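Local atomic coordinates of PUM-HD domain-containing protein (Caenorhabditis elegans, PDB entry 7CGF), a protein that probably binds the 3' untranslated regions of mRNAs through its Pumilio homology domain, the part present here with bound RNA. Residues Arg148-Gln153 against Asp176-Ser181; Lys161-Val166 against Glu203-Ser208. The protein carries 2 engineered substitutions. All coordinates share one frame; numbering follows the deposited sequence.

Contact 1 (Arg148-Gln153 against Asp176-Ser181). With nucleotides of chain B.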
ATOM      1  N   ARG A 148       1.587   6.007 -16.196  1.00 19.26           N
ATOM      2  CA  ARG A 148       1.166   7.217 -15.503  1.00 20.76           C
ATOM      3  C   ARG A 148       0.251   6.879 -14.338  1.00 17.19           C
ATOM      4  O   ARG A 148       0.301   7.530 -13.286  1.00 19.23           O
ATOM      5  CB  ARG A 148       0.483   8.162 -16.499  1.00 22.29           C
ATOM      6  CG  ARG A 148       0.157   9.543 -15.939  1.00 29.64           C
ATOM      7  CD  ARG A 148      -0.315  10.512 -17.030  1.00 32.03           C
ATOM      8  NE  ARG A 148      -1.285   9.899 -17.939  1.00 32.41           N
ATOM      9  CZ  ARG A 148      -2.597  10.112 -17.897  1.00 29.04           C
ATOM     10  NH1 ARG A 148      -3.112  10.936 -17.000  1.00 29.62           N
ATOM     11  NH2 ARG A 148      -3.397   9.505 -18.762  1.00 29.59           N
ATOM     12  N   CYS A 149      -0.554   5.832 -14.503  1.00 19.41           N
ATOM     13  CA  CYS A 149      -1.457   5.405 -13.439  1.00 20.56           C
ATOM     14  C   CYS A 149      -0.685   5.048 -12.171  1.00 20.68           C
ATOM     15  O   CYS A 149      -1.099   5.391 -11.059  1.00 21.70           O
ATOM     16  CB  CYS A 149      -2.264   4.211 -13.947  1.00 26.47           C
ATOM     17  SG  CYS A 149      -3.929   4.088 -13.335  1.00 27.26           S
ATOM     18  N   MET A 150       0.460   4.377 -12.323  1.00 21.66           N
ATOM     19  CA  MET A 150       1.192   3.877 -11.164  1.00 23.67           C
ATOM     20  C   MET A 150       1.734   4.994 -10.286  1.00 23.87           C
ATOM     21  O   MET A 150       1.898   4.804  -9.074  1.00 26.39           O
ATOM     22  CB  MET A 150       2.325   2.969 -11.640  1.00 25.20           C
ATOM     23  CG  MET A 150       1.797   1.725 -12.309  1.00 22.79           C
ATOM     24  SD  MET A 150       3.165   0.838 -13.098  1.00 35.42           S
ATOM     25  CE  MET A 150       4.282   1.038 -11.779  1.00 21.20           C
ATOM     26  N   LYS A 151       2.030   6.157 -10.861  1.00 20.55           N
ATOM     27  CA  LYS A 151       2.581   7.277 -10.109  1.00 21.41           C
ATOM     28  C   LYS A 151       1.526   8.288  -9.715  1.00 19.38           C
ATOM     29  O   LYS A 151       1.870   9.369  -9.232  1.00 21.44           O
ATOM     30  CB  LYS A 151       3.667   7.976 -10.927  1.00 23.64           C
ATOM     31  CG  LYS A 151       4.832   7.085 -11.222  1.00 25.34           C
ATOM     32  CD  LYS A 151       5.839   7.802 -12.085  1.00 28.46           C
ATOM     33  CE  LYS A 151       6.634   8.807 -11.287  1.00 29.37           C
ATOM     34  NZ  LYS A 151       7.797   9.286 -12.091  1.00 37.77           N
ATOM     35  N   ASP A 152       0.256   7.993  -9.967  1.00 21.85           N
ATOM     36  CA  ASP A 152      -0.814   8.945  -9.705  1.00 19.04           C
ATOM     37  C   ASP A 152      -1.428   8.665  -8.343  1.00 18.22           C
ATOM     38  O   ASP A 152      -1.613   7.502  -7.968  1.00 16.39           O
ATOM     39  CB  ASP A 152      -1.892   8.874 -10.793  1.00 16.23           C
ATOM     40  CG  ASP A 152      -2.971   9.907 -10.584  1.00 21.91           C
ATOM     41  OD1 ASP A 152      -2.696  11.116 -10.777  1.00 21.14           O
ATOM     42  OD2 ASP A 152      -4.092   9.513 -10.197  1.00 19.16           O
ATOM     43  N   GLN A 153      -1.749   9.744  -7.612  1.00 16.47           N
ATOM     44  CA  GLN A 153      -2.349   9.627  -6.288  1.00 14.55           C
ATOM     45  C   GLN A 153      -3.596   8.758  -6.326  1.00 15.61           C
ATOM     46  O   GLN A 153      -3.852   7.981  -5.403  1.00 16.17           O
ATOM     47  CB  GLN A 153      -2.718  11.022  -5.765  1.00 19.68           C
ATOM     48  CG  GLN A 153      -3.409  11.034  -4.438  1.00 16.60           C
ATOM     49  CD  GLN A 153      -3.738  12.470  -4.038  1.00 26.00           C
ATOM     50  OE1 GLN A 153      -4.084  13.285  -4.892  1.00 36.44           O
ATOM     51  NE2 GLN A 153      -3.606  12.785  -2.767  1.00 24.33           N
ATOM     52  N   ASP A 176       5.494  -6.025 -16.201  1.00 16.31           N
ATOM     53  CA  ASP A 176       6.286  -5.625 -17.368  1.00 18.02           C
ATOM     54  C   ASP A 176       6.404  -4.112 -17.486  1.00 18.53           C
ATOM     55  O   ASP A 176       7.324  -3.616 -18.154  1.00 16.59           O
ATOM     56  CB  ASP A 176       5.685  -6.183 -18.668  1.00 18.30           C
ATOM     57  CG  ASP A 176       5.734  -7.714 -18.746  1.00 22.67           C
ATOM     58  OD1 ASP A 176       6.471  -8.339 -17.961  1.00 22.65           O
ATOM     59  OD2 ASP A 176       5.033  -8.288 -19.613  1.00 23.50           O
ATOM     60  N   THR A 177       5.465  -3.364 -16.892  1.00 16.24           N
ATOM     61  CA  THR A 177       5.626  -1.913 -16.835  1.00 17.63           C
ATOM     62  C   THR A 177       6.693  -1.520 -15.820  1.00 16.63           C
ATOM     63  O   THR A 177       7.534  -0.661 -16.105  1.00 15.78           O
ATOM     64  CB  THR A 177       4.295  -1.244 -16.497  1.00 14.23           C
ATOM     65  OG1 THR A 177       3.320  -1.623 -17.454  1.00 18.43           O
ATOM     66  CG2 THR A 177       4.447   0.296 -16.547  1.00 19.25           C
ATOM     67  N   LEU A 178       6.704  -2.164 -14.643  1.00 15.29           N
ATOM     68  CA  LEU A 178       7.818  -1.986 -13.708  1.00 14.46           C
ATOM     69  C   LEU A 178       9.157  -2.282 -14.358  1.00 13.32           C
ATOM     70  O   LEU A 178      10.165  -1.655 -14.012  1.00 16.46           O
ATOM     71  CB  LEU A 178       7.648  -2.886 -12.481  1.00 15.51           C
ATOM     72  CG  LEU A 178       6.495  -2.467 -11.556  1.00 18.08           C
ATOM     73  CD1 LEU A 178       6.364  -3.449 -10.401  1.00 16.98           C
ATOM     74  CD2 LEU A 178       6.781  -1.077 -11.023  1.00 18.67           C
ATOM     75  N   LEU A 179       9.187  -3.233 -15.289  1.00 15.04           N
ATOM     76  CA  LEU A 179      10.405  -3.639 -15.973  1.00 14.54           C
ATOM     77  C   LEU A 179      10.556  -2.995 -17.355  1.00 14.83           C
ATOM     78  O   LEU A 179      11.406  -3.432 -18.139  1.00 15.70           O
ATOM     79  CB  LEU A 179      10.433  -5.166 -16.109  1.00 15.88           C
ATOM     80  CG  LEU A 179      10.494  -5.932 -14.783  1.00 20.81           C
ATOM     81  CD1 LEU A 179      10.162  -7.408 -15.002  1.00 22.18           C
ATOM     82  CD2 LEU A 179      11.858  -5.748 -14.159  1.00 25.83           C
ATOM     83  N   GLU A 180       9.792  -1.947 -17.663  1.00 13.69           N
ATOM     84  CA  GLU A 180       9.765  -1.505 -19.056  1.00 13.35           C
ATOM     85  C   GLU A 180      11.088  -0.868 -19.489  1.00 15.28           C
ATOM     86  O   GLU A 180      11.469  -1.006 -20.655  1.00 15.63           O
ATOM     87  CB  GLU A 180       8.571  -0.566 -19.292  1.00 17.38           C
ATOM     88  CG  GLU A 180       8.749   0.834 -18.762  1.00 15.63           C
ATOM     89  CD  GLU A 180       7.458   1.662 -18.816  1.00 26.63           C
ATOM     90  OE1 GLU A 180       6.458   1.189 -19.381  1.00 25.71           O
ATOM     91  OE2 GLU A 180       7.453   2.782 -18.288  1.00 27.41           O
ATOM     92  N   SER A 181      11.814  -0.199 -18.581  1.00 13.11           N
ATOM     93  CA  SER A 181      13.126   0.363 -18.874  1.00 14.38           C
ATOM     94  C   SER A 181      14.035   0.152 -17.676  1.00 14.61           C
ATOM     95  O   SER A 181      13.589  -0.255 -16.604  1.00 16.25           O
ATOM     96  CB  SER A 181      13.051   1.856 -19.212  1.00 18.45           C
ATOM     97  OG  SER A 181      12.376   2.040 -20.436  1.00 21.57           O
TER
ATOM     98  P     A B   6      -2.516  10.603   0.102  1.00 27.92           P
ATOM     99  OP1   A B   6      -2.349  11.798  -0.755  1.00 31.32           O
ATOM    100  OP2   A B   6      -2.736  10.699   1.562  1.00 30.18           O
ATOM    101  O5'   A B   6      -3.741   9.765  -0.485  1.00 31.76           O
ATOM    102  C5'   A B   6      -5.052   9.963   0.026  1.00 24.70           C
ATOM    103  C4'   A B   6      -6.013  10.421  -1.045  1.00 21.51           C
ATOM    104  O4'   A B   6      -5.988   9.501  -2.158  1.00 22.37           O
ATOM    105  C3'   A B   6      -7.465  10.467  -0.611  1.00 19.85           C
ATOM    106  O3'   A B   6      -7.758  11.701   0.011  1.00 21.13           O
ATOM    107  C2'   A B   6      -8.245  10.246  -1.907  1.00 21.58           C
ATOM    108  O2'   A B   6      -8.428  11.479  -2.595  1.00 24.40           O
ATOM    109  C1'   A B   6      -7.283   9.366  -2.714  1.00 20.94           C
ATOM    110  N9    A B   6      -7.634   7.927  -2.709  1.00 19.22           N
ATOM    111  C8    A B   6      -7.934   7.175  -3.827  1.00 19.55           C
ATOM    112  N7    A B   6      -8.206   5.906  -3.553  1.00 18.37           N
ATOM    113  C5    A B   6      -8.077   5.833  -2.166  1.00 18.10           C
ATOM    114  C6    A B   6      -8.236   4.773  -1.246  1.00 19.82           C
ATOM    115  N6    A B   6      -8.557   3.526  -1.608  1.00 20.10           N
ATOM    116  N1    A B   6      -8.047   5.023   0.065  1.00 21.78           N
ATOM    117  C2    A B   6      -7.717   6.266   0.447  1.00 22.84           C
ATOM    118  N3    A B   6      -7.540   7.341  -0.316  1.00 20.31           N
ATOM    119  C4    A B   6      -7.722   7.066  -1.630  1.00 20.60           C
TER

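Contact 2 (Lys161-Val166 against Glu203-Ser208)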
ATOM      1  N   LYS A 161      -5.261  -2.143  -6.035  1.00 16.52           N
ATOM      2  CA  LYS A 161      -6.419  -3.022  -5.903  1.00 16.08           C
ATOM      3  C   LYS A 161      -6.360  -4.151  -6.921  1.00 18.61           C
ATOM      4  O   LYS A 161      -6.683  -5.302  -6.602  1.00 17.71           O
ATOM      5  CB  LYS A 161      -7.718  -2.223  -6.064  1.00 17.55           C
ATOM      6  CG  LYS A 161      -8.995  -3.025  -5.781  1.00 21.13           C
ATOM      7  CD  LYS A 161      -9.037  -3.508  -4.335  1.00 21.82           C
ATOM      8  CE  LYS A 161      -9.661  -2.487  -3.397  1.00 32.54           C
ATOM      9  NZ  LYS A 161      -9.770  -3.028  -2.006  1.00 37.88           N
ATOM     10  N   ALA A 162      -5.949  -3.842  -8.156  1.00 15.56           N
ATOM     11  CA  ALA A 162      -5.816  -4.891  -9.168  1.00 16.16           C
ATOM     12  C   ALA A 162      -4.832  -5.967  -8.720  1.00 18.45           C
ATOM     13  O   ALA A 162      -5.095  -7.171  -8.860  1.00 17.19           O
ATOM     14  CB  ALA A 162      -5.368  -4.286 -10.496  1.00 16.99           C
ATOM     15  N   ILE A 163      -3.668  -5.549  -8.214  1.00 17.18           N
ATOM     16  CA  ILE A 163      -2.660  -6.510  -7.765  1.00 15.14           C
ATOM     17  C   ILE A 163      -3.180  -7.337  -6.603  1.00 18.49           C
ATOM     18  O   ILE A 163      -2.866  -8.531  -6.484  1.00 19.84           O
ATOM     19  CB  ILE A 163      -1.353  -5.765  -7.406  1.00 14.55           C
ATOM     20  CG1 ILE A 163      -0.739  -5.162  -8.670  1.00 14.58           C
ATOM     21  CG2 ILE A 163      -0.342  -6.699  -6.727  1.00 16.10           C
ATOM     22  CD1 ILE A 163       0.277  -4.042  -8.379  1.00 18.58           C
ATOM     23  N   GLU A 164      -3.990  -6.727  -5.734  1.00 16.99           N
ATOM     24  CA  GLU A 164      -4.523  -7.435  -4.576  1.00 19.46           C
ATOM     25  C   GLU A 164      -5.567  -8.482  -4.967  1.00 21.56           C
ATOM     26  O   GLU A 164      -5.629  -9.553  -4.350  1.00 24.43           O
ATOM     27  CB  GLU A 164      -5.133  -6.427  -3.604  1.00 18.82           C
ATOM     28  CG  GLU A 164      -4.106  -5.583  -2.873  1.00 22.04           C
ATOM     29  CD  GLU A 164      -4.731  -4.353  -2.222  1.00 32.87           C
ATOM     30  OE1 GLU A 164      -5.976  -4.182  -2.315  1.00 33.39           O
ATOM     31  OE2 GLU A 164      -3.969  -3.557  -1.633  1.00 41.63           O
ATOM     32  N   LYS A 165      -6.398  -8.194  -5.975  1.00 19.39           N
ATOM     33  CA  LYS A 165      -7.647  -8.927  -6.186  1.00 18.22           C
ATOM     34  C   LYS A 165      -7.689  -9.752  -7.463  1.00 20.94           C
ATOM     35  O   LYS A 165      -8.660 -10.488  -7.670  1.00 25.21           O
ATOM     36  CB  LYS A 165      -8.840  -7.954  -6.207  1.00 22.78           C
ATOM     37  CG  LYS A 165      -9.021  -7.172  -4.945  1.00 20.68           C
ATOM     38  CD  LYS A 165      -9.370  -8.055  -3.769  1.00 25.73           C
ATOM     39  CE  LYS A 165     -10.679  -8.799  -4.003  1.00 32.71           C
ATOM     40  NZ  LYS A 165     -11.270  -9.262  -2.710  1.00 41.33           N
ATOM     41  N   VAL A 166      -6.694  -9.645  -8.332  1.00 21.28           N
ATOM     42  CA  VAL A 166      -6.707 -10.340  -9.613  1.00 20.20           C
ATOM     43  C   VAL A 166      -5.568 -11.351  -9.635  1.00 23.71           C
ATOM     44  O   VAL A 166      -4.469 -11.083  -9.132  1.00 23.04           O
ATOM     45  CB  VAL A 166      -6.590  -9.349 -10.784  1.00 22.85           C
ATOM     46  CG1 VAL A 166      -6.689 -10.068 -12.110  1.00 24.97           C
ATOM     47  CG2 VAL A 166      -7.677  -8.274 -10.674  1.00 19.78           C
ATOM     48  N   GLU A 203       4.234  -8.340  -2.512  1.00 18.78           N
ATOM     49  CA  GLU A 203       3.347  -9.099  -1.632  1.00 17.51           C
ATOM     50  C   GLU A 203       2.553 -10.164  -2.373  1.00 20.37           C
ATOM     51  O   GLU A 203       2.331 -11.251  -1.829  1.00 22.91           O
ATOM     52  CB  GLU A 203       2.365  -8.163  -0.933  1.00 19.65           C
ATOM     53  CG  GLU A 203       2.976  -7.327   0.156  1.00 24.03           C
ATOM     54  CD  GLU A 203       2.094  -6.157   0.524  1.00 27.33           C
ATOM     55  OE1 GLU A 203       1.041  -5.977  -0.131  1.00 25.37           O
ATOM     56  OE2 GLU A 203       2.460  -5.417   1.464  1.00 24.74           O
ATOM     57  N   HIS A 204       2.082  -9.876  -3.594  1.00 15.72           N
ATOM     58  CA  HIS A 204       1.073 -10.720  -4.229  1.00 21.24           C
ATOM     59  C   HIS A 204       1.506 -11.414  -5.511  1.00 24.49           C
ATOM     60  O   HIS A 204       0.854 -12.385  -5.917  1.00 22.76           O
ATOM     61  CB  HIS A 204      -0.184  -9.901  -4.552  1.00 18.52           C
ATOM     62  CG  HIS A 204      -0.877  -9.376  -3.342  1.00 23.56           C
ATOM     63  ND1 HIS A 204      -1.767 -10.136  -2.612  1.00 29.53           N
ATOM     64  CD2 HIS A 204      -0.820  -8.169  -2.731  1.00 22.34           C
ATOM     65  CE1 HIS A 204      -2.226  -9.418  -1.600  1.00 28.37           C
ATOM     66  NE2 HIS A 204      -1.669  -8.222  -1.649  1.00 25.03           N
ATOM     67  N   CYS A 205       2.533 -10.931  -6.187  1.00 17.48           N
ATOM     68  CA  CYS A 205       2.897 -11.542  -7.451  1.00 20.52           C
ATOM     69  C   CYS A 205       3.679 -12.827  -7.216  1.00 22.33           C
ATOM     70  O   CYS A 205       4.198 -13.074  -6.128  1.00 23.39           O
ATOM     71  CB  CYS A 205       3.704 -10.566  -8.295  1.00 18.81           C
ATOM     72  SG  CYS A 205       2.700  -9.213  -8.886  1.00 21.85           S
ATOM     73  N   SER A 206       3.748 -13.652  -8.263  1.00 24.82           N
ATOM     74  CA  SER A 206       4.427 -14.932  -8.167  1.00 30.40           C
ATOM     75  C   SER A 206       5.939 -14.730  -8.117  1.00 34.58           C
ATOM     76  O   SER A 206       6.451 -13.707  -8.575  1.00 26.20           O
ATOM     77  CB  SER A 206       4.035 -15.822  -9.346  1.00 35.38           C
ATOM     78  OG  SER A 206       4.198 -15.150 -10.586  1.00 36.91           O
ATOM     79  N   PRO A 207       6.681 -15.692  -7.553  1.00 36.99           N
ATOM     80  CA  PRO A 207       8.145 -15.534  -7.498  1.00 31.09           C
ATOM     81  C   PRO A 207       8.791 -15.374  -8.870  1.00 30.47           C
ATOM     82  O   PRO A 207       9.838 -14.723  -8.969  1.00 31.25           O
ATOM     83  CB  PRO A 207       8.615 -16.811  -6.782  1.00 41.72           C
ATOM     84  CG  PRO A 207       7.457 -17.760  -6.864  1.00 35.72           C
ATOM     85  CD  PRO A 207       6.234 -16.914  -6.864  1.00 38.33           C
ATOM     86  N   SER A 208       8.189 -15.921  -9.933  1.00 33.69           N
ATOM     87  CA  SER A 208       8.706 -15.687 -11.282  1.00 36.30           C
ATOM     88  C   SER A 208       8.497 -14.247 -11.712  1.00 31.96           C
ATOM     89  O   SER A 208       9.274 -13.715 -12.515  1.00 34.27           O
ATOM     90  CB  SER A 208       8.033 -16.623 -12.291  1.00 41.89           C
ATOM     91  OG  SER A 208       6.979 -15.973 -13.004  1.00 44.28           O
TER

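Contact 1 (Arg148-Gln153 against Asp176-Ser181)
Gln153 NE2 donates a 2.6 Å hydrogen bond to OP1 of A6 of chain B, somewhat bent, with an N-H...O angle of 144°. CG stands anti to the backbone N (chi1 177°), and the extended chain beyond it carries the amide out to the RNA backbone, with Gln153 CG passing 3.8 Å from the ribose O4' of A6. With an alanine here, the phosphate oxygen would probably lose its amide donor and the ribose the chain lying beside it. Just before it, Asp152 OD2 accepts from Asn154 N and Gly155 N, capping the start of helix 155-165. The contact between the segments is wholly apolar and buried. Met150 bends at chi3 to bring CE tightly against Leu178 CD2, at 3.4 Å, while its SD lies 3.7 Å from Thr177 CG2. The Thr177 hydroxyl turns instead to Phe173 O, within its own helix. The ends of helices 146-150 and 172-178 thus meet through side chains within the PUM-HD helical stack, near the RNA-contacting Gln153, helped by a Glu180-His147 hydrogen bond; Met150 and Leu178 also pack on Met188 of helix 184-189, and helix 194-204 adds Val197 against Met150 and Val198 and Cys201 against Leu178.

Contact 2 (Lys161-Val166 against Glu203-Ser208)
His204 lays one face of its imidazole over the backbone of Glu164: CA of Glu164 sits 4.1 Å from the ring centroid and only 5° off the ring normal, a CH-pi contact centred on the ring. The glutamate side chain leaves past the NE2 corner of the ring, its CG 3.8 Å from His204 NE2, and then runs on extended, so that the carboxylate passes beyond the imidazole with its plane turned 56° from that of the ring. Glu164 OE2 stays 5.2 Å from His204 NE2, and the pairing therefore rests on carbon over ring rather than on a salt bridge. The nearby carboxylate would probably stabilise a protonated imidazole, though the charge on the histidine is not seen. Glu164 makes long ion pairs, through OE1 with Lys161 and a weak one through OE2 with Arg200; the stronger partner of Lys161 is Glu128. Arg200 is shared: it forms a salt bridge with Glu203, which also bonds to His236.

The base of the histidine rests against Ile163. His204 CB lies 3.6 Å from Ile163 O and 3.9 Å from Ile163 CG2, the methyl branch that stands anti to the backbone N. This same methyl reaches Cys205 SG at 4.5 Å, a looser apolar touch.

The contact joins predicted Pumilio repeats 141-176 and 177-215 of the helical-repeat PUF domain, about 5 Å from the bound nucleic acid at the nearest atom. It links the C-terminal end of helix 155-165 to the end of helix 194-204 and the turn that follows. Helix 172-178 packs alongside, with Ile174 against Ile163 and Val175 against Cys205, while helix 132-142, from earlier in the chain, packs on Ala162 and Val166.

From the N terminus the four segments come in the order 148-153, 161-166, 176-181, 203-208, so the two contacts cross. Contact 1 closes a loop of 22 residues that contains helix 155-165; contact 2 spans 36 residues and starts within that loop, taking in helices 172-178 and 184-189 and most of 194-204. Their centres are 15 Å apart and their nearest atoms about 6 Å, without touching. Contact 1 ties helix 146-150 to helix 172-178, contact 2 ties helix 155-165 to the end of helix 194-204. Together they join the predicted Pumilio repeats 141-176 and 177-215 within the all-helical stack of the RNA-binding domain.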